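Sulfite reductase [ferredoxin] (Mycobacterium tuberculosis, PDB 1ZJ8) reduces sulfite to sulfide with electrons from ferredoxin, using a siroheme and a [4Fe-4S] cluster, probably for the biosynthesis of sulfur-containing amino acids and cofactors. Local coordinates at residues A[167-181]-A[199-213]. Sequence-based numbering, arbitrary orientation.
Sequences QTTEACGDCPRVVLG and IEEIVRRYIGKPDFA
Val-179 rests both its methyls on helix 199-206: CG1 lies 3.8 Å from Ile-199 CG1, the two side chains lying alongside and pointing opposite ways, while CG2 looks toward Ile-202 CG2. From the helix, Ile-199 reaches on along the strand with its CD1, to Leu-180 O and then Gly-181 CA at 3.9 Å. Ile-223 of strand 219-224 adds to this apolar patch.

Beyond the helix, Ile-207 is the wedge. Its two branches part: CD1 drops onto Pro-176 CB at 3.9 Å, while a chi1 of -67° sets CG1 beside the backbone N and leaves CG2 anti to it, facing Glu-170 OE1 at 3.7 Å. Pro-176 also touches the chain farther on, its CG 4.2 Å from Phe-212 CB. Nearby, Thr-169 CG2 covers Gly-208 CA at 3.6 Å, and Thr-169 OG1 donates to Gln-167 OE1, steadying the amide whose NE2 end approaches Val-203 CG1.

The buried carboxylate of Glu-170 enters the hollow between Ile-207 and Ala-213 on an extended chain (chi2 165°). Its OE1 accepts from Gly-208 N at 2.6 Å, met nearly end-on, within the type II turn 206-209.

The contact packs the first strand of a beta-alpha-beta unit, at the edge of its sheet, against the following helix, which runs nearly antiparallel to it (162°). Its chemistry is largely apolar, with one carboxylate-to-backbone bond tying the loop after the helix to the loop before the strand; burial would probably strengthen that bond.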
loop_
_atom_site.group_PDB
_atom_site.type_symbol
_atom_site.label_atom_id
_atom_site.label_comp_id
_atom_site.label_asym_id
_atom_site.label_seq_id
_atom_site.Cartn_x
_atom_site.Cartn_y
_atom_site.Cartn_z
ATOM N N GLN A 167 6.449 -5.034 15.339
ATOM C CA GLN A 167 7.648 -4.231 15.197
ATOM C C GLN A 167 7.436 -3.159 14.110
ATOM O O GLN A 167 6.452 -3.203 13.363
ATOM C CB GLN A 167 8.848 -5.123 14.859
ATOM C CG GLN A 167 8.634 -6.126 13.704
ATOM C CD GLN A 167 9.932 -6.876 13.313
ATOM O OE1 GLN A 167 10.977 -6.261 13.097
ATOM N NE2 GLN A 167 9.857 -8.204 13.227
ATOM N N THR A 168 8.346 -2.188 14.047
ATOM C CA THR A 168 8.300 -1.146 13.029
ATOM C C THR A 168 9.517 -1.262 12.129
ATOM O O THR A 168 9.811 -0.352 11.357
ATOM C CB THR A 168 8.225 0.302 13.656
ATOM O OG1 THR A 168 9.409 0.617 14.416
ATOM C CG2 THR A 168 7.009 0.440 14.567
ATOM N N THR A 169 10.214 -2.390 12.213
ATOM C CA THR A 169 11.487 -2.545 11.519
ATOM C C THR A 169 11.360 -2.484 9.991
ATOM O O THR A 169 10.580 -3.223 9.387
ATOM C CB THR A 169 12.161 -3.882 11.880
ATOM O OG1 THR A 169 12.216 -4.039 13.310
ATOM C CG2 THR A 169 13.578 -3.966 11.265
ATOM N N GLU A 170 12.153 -1.609 9.378
ATOM C CA GLU A 170 12.229 -1.505 7.922
ATOM C C GLU A 170 10.833 -1.283 7.334
ATOM O O GLU A 170 10.539 -1.724 6.216
ATOM C CB GLU A 170 12.940 -2.739 7.303
ATOM C CG GLU A 170 14.486 -2.771 7.502
ATOM C CD GLU A 170 15.150 -4.139 7.222
ATOM O OE1 GLU A 170 14.797 -5.140 7.882
ATOM O OE2 GLU A 170 16.063 -4.215 6.373
ATOM N N ALA A 171 9.987 -0.585 8.099
ATOM C CA ALA A 171 8.634 -0.227 7.654
ATOM C C ALA A 171 8.733 0.935 6.677
ATOM O O ALA A 171 7.944 1.032 5.734
ATOM C CB ALA A 171 7.748 0.152 8.840
ATOM N N CYS A 172 9.697 1.825 6.930
ATOM C CA CYS A 172 10.108 2.875 5.979
ATOM C C CYS A 172 11.576 2.583 5.580
ATOM O O CYS A 172 12.203 1.676 6.124
ATOM C CB CYS A 172 9.974 4.285 6.632
ATOM S SG CYS A 172 8.472 5.385 6.300
ATOM N N GLY A 173 12.110 3.339 4.625
ATOM C CA GLY A 173 13.555 3.292 4.327
ATOM C C GLY A 173 13.981 2.579 3.053
ATOM O O GLY A 173 13.161 2.047 2.312
ATOM N N ASP A 174 15.291 2.571 2.808
ATOM C CA ASP A 174 15.889 1.918 1.630
ATOM C C ASP A 174 16.162 0.421 1.897
ATOM O O ASP A 174 17.322 -0.007 2.048
ATOM C CB ASP A 174 17.184 2.651 1.238
ATOM C CG ASP A 174 16.931 4.055 0.658
ATOM O OD1 ASP A 174 15.773 4.551 0.722
ATOM O OD2 ASP A 174 17.904 4.656 0.126
ATOM N N CYS A 175 15.066 -0.351 1.936
ATOM C CA CYS A 175 15.030 -1.712 2.496
ATOM C C CYS A 175 13.636 -2.331 2.290
ATOM O O CYS A 175 12.714 -1.638 1.873
ATOM C CB CYS A 175 15.339 -1.613 3.980
ATOM S SG CYS A 175 14.399 -0.286 4.750
ATOM N N PRO A 176 13.474 -3.638 2.556
ATOM C CA PRO A 176 12.165 -4.292 2.314
ATOM C C PRO A 176 11.022 -3.831 3.217
ATOM O O PRO A 176 11.127 -3.854 4.458
ATOM C CB PRO A 176 12.452 -5.790 2.535
ATOM C CG PRO A 176 13.946 -5.923 2.459
ATOM C CD PRO A 176 14.478 -4.615 3.013
ATOM N N ARG A 177 9.931 -3.425 2.574
ATOM C CA ARG A 177 8.744 -2.963 3.275
ATOM C C ARG A 177 7.924 -4.186 3.634
ATOM O O ARG A 177 8.333 -5.301 3.330
ATOM C CB ARG A 177 7.942 -2.008 2.376
ATOM C CG ARG A 177 8.754 -0.829 1.816
ATOM C CD ARG A 177 9.427 -0.076 2.963
ATOM N NE ARG A 177 10.088 1.164 2.568
ATOM C CZ ARG A 177 9.467 2.314 2.317
ATOM N NH1 ARG A 177 8.131 2.419 2.367
ATOM N NH2 ARG A 177 10.199 3.368 1.979
ATOM N N VAL A 178 6.774 -3.972 4.279
ATOM C CA VAL A 178 5.792 -5.045 4.498
ATOM C C VAL A 178 5.700 -6.053 3.346
ATOM O O VAL A 178 5.625 -5.687 2.185
ATOM C CB VAL A 178 4.336 -4.512 4.661
ATOM C CG1 VAL A 178 3.972 -4.328 6.100
ATOM C CG2 VAL A 178 4.125 -3.254 3.864
ATOM N N VAL A 179 5.661 -7.325 3.689
ATOM C CA VAL A 179 5.314 -8.338 2.731
ATOM C C VAL A 179 3.796 -8.481 2.737
ATOM O O VAL A 179 3.207 -8.768 3.783
ATOM C CB VAL A 179 5.903 -9.703 3.131
ATOM C CG1 VAL A 179 5.587 -10.751 2.045
ATOM C CG2 VAL A 179 7.407 -9.601 3.413
ATOM N N LEU A 180 3.167 -8.302 1.575
ATOM C CA LEU A 180 1.707 -8.433 1.486
ATOM C C LEU A 180 1.278 -9.917 1.515
ATOM O O LEU A 180 2.017 -10.804 1.069
ATOM C CB LEU A 180 1.169 -7.708 0.248
ATOM C CG LEU A 180 1.610 -6.250 -0.007
ATOM C CD1 LEU A 180 0.908 -5.680 -1.254
ATOM C CD2 LEU A 180 1.355 -5.373 1.187
ATOM N N GLY A 181 0.088 -10.173 2.060
ATOM C CA GLY A 181 -0.515 -11.510 2.029
ATOM C C GLY A 181 -2.025 -11.490 1.834
ATOM O O GLY A 181 -2.682 -10.494 2.154
ATOM N N ILE A 199 6.058 -16.113 4.143
ATOM C CA ILE A 199 6.101 -14.716 4.580
ATOM C C ILE A 199 6.714 -14.679 5.929
ATOM O O ILE A 199 7.518 -13.807 6.229
ATOM C CB ILE A 199 4.683 -14.089 4.687
ATOM C CG1 ILE A 199 4.063 -14.000 3.286
ATOM C CG2 ILE A 199 4.737 -12.711 5.419
ATOM C CD1 ILE A 199 2.767 -13.220 3.194
ATOM N N GLU A 200 6.311 -15.634 6.750
ATOM C CA GLU A 200 6.782 -15.690 8.099
ATOM C C GLU A 200 8.257 -15.967 8.149
ATOM O O GLU A 200 8.952 -15.308 8.903
ATOM C CB GLU A 200 5.974 -16.714 8.870
ATOM C CG GLU A 200 4.549 -16.220 9.110
ATOM C CD GLU A 200 3.779 -17.108 10.070
ATOM O OE1 GLU A 200 4.105 -18.318 10.184
ATOM O OE2 GLU A 200 2.839 -16.594 10.709
ATOM N N GLU A 201 8.740 -16.894 7.321
ATOM C CA GLU A 201 10.189 -17.167 7.217
ATOM C C GLU A 201 11.003 -15.961 6.721
ATOM O O GLU A 201 12.069 -15.655 7.266
ATOM C CB GLU A 201 10.454 -18.362 6.298
ATOM C CG GLU A 201 10.350 -19.711 6.965
ATOM C CD GLU A 201 11.236 -19.789 8.176
ATOM O OE1 GLU A 201 12.379 -19.289 8.095
ATOM O OE2 GLU A 201 10.784 -20.325 9.219
ATOM N N ILE A 202 10.501 -15.275 5.699
ATOM C CA ILE A 202 11.201 -14.113 5.170
ATOM C C ILE A 202 11.411 -13.069 6.268
ATOM O O ILE A 202 12.484 -12.475 6.372
ATOM C CB ILE A 202 10.453 -13.499 3.957
ATOM C CG1 ILE A 202 10.730 -14.330 2.700
ATOM C CG2 ILE A 202 10.831 -11.994 3.759
ATOM C CD1 ILE A 202 9.765 -14.077 1.586
ATOM N N VAL A 203 10.390 -12.854 7.080
ATOM C CA VAL A 203 10.501 -11.898 8.159
ATOM C C VAL A 203 11.567 -12.362 9.152
ATOM O O VAL A 203 12.415 -11.567 9.566
ATOM C CB VAL A 203 9.131 -11.651 8.827
ATOM C CG1 VAL A 203 9.288 -10.970 10.178
ATOM C CG2 VAL A 203 8.234 -10.818 7.896
ATOM N N ARG A 204 11.543 -13.650 9.502
ATOM C CA ARG A 204 12.442 -14.194 10.524
ATOM C C ARG A 204 13.901 -14.256 10.071
ATOM O O ARG A 204 14.810 -13.920 10.827
ATOM C CB ARG A 204 11.987 -15.580 10.915
ATOM C CG ARG A 204 12.681 -16.108 12.141
ATOM C CD ARG A 204 12.205 -17.501 12.484
ATOM N NE ARG A 204 12.600 -18.464 11.451
ATOM C CZ ARG A 204 13.818 -19.004 11.310
ATOM N NH1 ARG A 204 14.828 -18.691 12.127
ATOM N NH2 ARG A 204 14.028 -19.875 10.329
ATOM N N ARG A 205 14.125 -14.678 8.836
ATOM C CA ARG A 205 15.486 -14.792 8.326
ATOM C C ARG A 205 16.090 -13.424 8.005
ATOM O O ARG A 205 17.185 -13.136 8.458
ATOM C CB ARG A 205 15.571 -15.719 7.093
ATOM C CG ARG A 205 14.830 -17.062 7.270
ATOM C CD ARG A 205 15.702 -18.297 7.037
ATOM N NE ARG A 205 15.838 -18.617 5.613
ATOM C CZ ARG A 205 15.034 -19.423 4.917
ATOM N NH1 ARG A 205 13.986 -20.022 5.484
ATOM N NH2 ARG A 205 15.283 -19.628 3.628
ATOM N N TYR A 206 15.376 -12.580 7.263
ATOM C CA TYR A 206 15.998 -11.427 6.581
ATOM C C TYR A 206 15.696 -10.048 7.185
ATOM O O TYR A 206 16.571 -9.171 7.223
ATOM C CB TYR A 206 15.635 -11.464 5.077
ATOM C CG TYR A 206 15.865 -12.845 4.476
ATOM C CD1 TYR A 206 17.156 -13.374 4.368
ATOM C CD2 TYR A 206 14.788 -13.651 4.079
ATOM C CE1 TYR A 206 17.375 -14.657 3.860
ATOM C CE2 TYR A 206 14.995 -14.942 3.550
ATOM C CZ TYR A 206 16.293 -15.432 3.450
ATOM O OH TYR A 206 16.515 -16.689 2.939
ATOM N N ILE A 207 14.477 -9.860 7.674
ATOM C CA ILE A 207 14.048 -8.563 8.185
ATOM C C ILE A 207 14.760 -8.239 9.474
ATOM O O ILE A 207 14.774 -9.039 10.391
ATOM C CB ILE A 207 12.491 -8.509 8.378
ATOM C CG1 ILE A 207 11.802 -8.573 7.003
ATOM C CG2 ILE A 207 12.031 -7.249 9.163
ATOM C CD1 ILE A 207 12.368 -7.613 5.966
ATOM N N GLY A 208 15.355 -7.047 9.507
ATOM C CA GLY A 208 16.056 -6.522 10.680
ATOM C C GLY A 208 17.551 -6.789 10.662
ATOM O O GLY A 208 18.245 -6.387 11.583
ATOM N N LYS A 209 18.042 -7.454 9.611
ATOM C CA LYS A 209 19.422 -7.970 9.555
ATOM C C LYS A 209 20.220 -7.216 8.498
ATOM O O LYS A 209 19.653 -6.736 7.510
ATOM C CB LYS A 209 19.428 -9.476 9.217
ATOM C CG LYS A 209 18.522 -10.341 10.116
ATOM C CD LYS A 209 19.282 -11.380 10.947
ATOM C CE LYS A 209 18.309 -12.225 11.783
ATOM N NZ LYS A 209 18.748 -13.647 11.952
ATOM N N PRO A 210 21.548 -7.138 8.677
ATOM C CA PRO A 210 22.351 -6.232 7.841
ATOM C C PRO A 210 22.262 -6.468 6.334
ATOM O O PRO A 210 22.354 -5.511 5.564
ATOM C CB PRO A 210 23.793 -6.458 8.344
ATOM C CG PRO A 210 23.759 -7.782 9.087
ATOM C CD PRO A 210 22.374 -7.876 9.656
ATOM N N ASP A 211 22.068 -7.708 5.907
ATOM C CA ASP A 211 22.273 -8.024 4.481
ATOM C C ASP A 211 21.380 -7.248 3.522
ATOM O O ASP A 211 21.829 -6.870 2.446
ATOM C CB ASP A 211 22.159 -9.522 4.233
ATOM C CG ASP A 211 23.136 -10.294 5.074
ATOM O OD1 ASP A 211 22.961 -10.263 6.323
ATOM O OD2 ASP A 211 24.086 -10.875 4.496
ATOM N N PHE A 212 20.133 -7.003 3.932
ATOM C CA PHE A 212 19.150 -6.296 3.106
ATOM C C PHE A 212 18.713 -4.974 3.733
ATOM O O PHE A 212 17.687 -4.407 3.349
ATOM C CB PHE A 212 17.942 -7.204 2.847
ATOM C CG PHE A 212 18.313 -8.494 2.191
ATOM C CD1 PHE A 212 18.898 -8.489 0.929
ATOM C CD2 PHE A 212 18.128 -9.700 2.840
ATOM C CE1 PHE A 212 19.262 -9.667 0.314
ATOM C CE2 PHE A 212 18.505 -10.893 2.239
ATOM C CZ PHE A 212 19.071 -10.879 0.977
ATOM N N ALA A 213 19.506 -4.462 4.669
ATOM C CA ALA A 213 19.220 -3.172 5.267
ATOM C C ALA A 213 19.660 -1.980 4.408
ATOM O O ALA A 213 19.331 -0.851 4.737
ATOM C CB ALA A 213 19.845 -3.093 6.656
#